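Local coordinates for uncharacterized peroxidase-related protein (Silicibacter sp., PDB 2PFX), which is a peroxidase-related protein of the carboxymuconolactone decarboxylase family, probably an AhpD-like oxidoreductase that works through a pair of redox-active cysteines, at the interface of chains A and B. Sequence-based numbering; all coordinates share one arbitrary frame. Chains: chain A/B, Uncharacterized peroxidase-related protein.

The interface of chains A and B. Residues chain A 133, 137, 166, 169; chain B 84, 172-174, 176.
B:Arg173 reaches across to the end of a chain A helix, where its NE donates a hydrogen bond to the backbone carbonyl O of A:Met133 at 2.9 Å. The bond is bent, 134° at the hydrogen, and the donor sits tilted from the carbonyl plane. An extended run from CG to NE carries the guanidinium out to this carbonyl and under the side chain of A:Asn169. There the flat groups stack almost parallel, 2° apart, with the amide OD1 lying 3.4 Å above the guanidinium plane and over its centre; that oxygen's partial negative charge probably suits the cationic group beneath it.

Apolar contact flanks the arginine stem. The selenomethionine A:Met133, bent at chi3 (65°), turns its methyl CE to 3.8 Å from B:Arg173 CB, while A:Ser137 CB rests alongside CG. An alanine in place of B:Arg173 would probably leave the A:Met133 carbonyl without this donor and the A:Asn169 amide without its stacking partner.

A water joins the chains next to this. Its oxygen lies 2.7 Å from A:Ser137 OG and also bonds B:Ser176 OG and the backbone O of B:Asn84. Behind it, B:Asn84 ND2 donates a nearly straight bond to B:Asn172 OD1 (2.9 Å), tying together two helices of chain B.

Helix 155-178 of chain B meets the C-terminal end of A-chain helix 121-136, the 3-10 turn 137-139 and A-chain helix 155-178. B:Asn84 ends helix 70-84, just before the probably redox-active CXXC motif. The two-fold interface repeats this patch with chains exchanged; whether the deposited six-copy assembly forms in solution, the coordinates alone do not show.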
# COMPACT_ATOMS: atom_id res chain seq x y z
N MSE A 133 -0.47 -13.71 -7.07
CA MSE A 133 -0.67 -13.26 -8.43
C MSE A 133 -1.60 -12.06 -8.49
O MSE A 133 -1.45 -11.14 -9.29
CB MSE A 133 -1.33 -14.37 -9.25
CG MSE A 133 -0.39 -15.44 -9.78
SE MSE A 133 -1.25 -16.74 -10.84
CE MSE A 133 -1.75 -15.57 -12.26
N SER A 137 1.82 -9.96 -9.02
CA SER A 137 2.29 -10.97 -9.96
C SER A 137 3.74 -10.78 -10.38
O SER A 137 4.43 -11.76 -10.67
CB SER A 137 1.37 -10.99 -11.19
OG SER A 137 1.30 -9.76 -11.88
N GLY A 166 -5.83 -15.24 -13.45
CA GLY A 166 -5.81 -14.08 -14.34
C GLY A 166 -7.19 -13.74 -14.86
O GLY A 166 -7.55 -12.56 -14.92
N ASN A 169 -9.11 -11.84 -12.45
CA ASN A 169 -8.58 -10.48 -12.34
C ASN A 169 -9.11 -9.60 -13.49
O ASN A 169 -9.14 -8.36 -13.42
CB ASN A 169 -7.04 -10.52 -12.34
CG ASN A 169 -6.56 -10.66 -10.90
OD1 ASN A 169 -6.56 -9.67 -10.17
ND2 ASN A 169 -6.21 -11.86 -10.49
N ASN B 84 1.43 -3.09 -13.50
CA ASN B 84 1.68 -4.44 -13.01
C ASN B 84 3.12 -4.92 -13.21
O ASN B 84 3.43 -6.04 -12.77
CB ASN B 84 0.75 -5.45 -13.69
CG ASN B 84 -0.69 -5.22 -13.26
OD1 ASN B 84 -0.94 -4.85 -12.11
ND2 ASN B 84 -1.60 -5.45 -14.18
N ASN B 172 -1.20 -9.94 -18.01
CA ASN B 172 -0.01 -9.62 -17.22
C ASN B 172 0.27 -10.66 -16.16
O ASN B 172 1.42 -10.97 -15.92
CB ASN B 172 -0.19 -8.28 -16.50
CG ASN B 172 -0.29 -7.04 -17.35
OD1 ASN B 172 -0.46 -5.92 -16.85
ND2 ASN B 172 -0.21 -7.26 -18.64
N ARG B 173 -0.82 -11.12 -15.53
CA ARG B 173 -0.65 -12.03 -14.40
C ARG B 173 -0.18 -13.39 -14.89
O ARG B 173 0.70 -14.00 -14.28
CB ARG B 173 -1.98 -12.08 -13.63
CG ARG B 173 -2.07 -10.81 -12.76
CD ARG B 173 -3.33 -10.77 -11.89
NE ARG B 173 -3.23 -9.62 -11.02
CZ ARG B 173 -3.53 -8.36 -11.25
NH1 ARG B 173 -3.98 -7.98 -12.43
NH2 ARG B 173 -3.37 -7.45 -10.29
N VAL B 174 -0.78 -13.83 -16.00
CA VAL B 174 -0.35 -15.09 -16.59
C VAL B 174 1.11 -15.02 -17.01
O VAL B 174 1.94 -15.92 -16.84
CB VAL B 174 -1.23 -15.43 -17.80
CG1 VAL B 174 -0.71 -16.70 -18.50
CG2 VAL B 174 -2.69 -15.61 -17.41
N SER B 176 3.51 -12.98 -16.05
CA SER B 176 4.44 -12.81 -14.95
C SER B 176 4.49 -14.08 -14.12
O SER B 176 5.59 -14.49 -13.74
CB SER B 176 4.06 -11.59 -14.11
OG SER B 176 4.49 -10.40 -14.77
O HOH W 1 2.74 -8.52 -13.84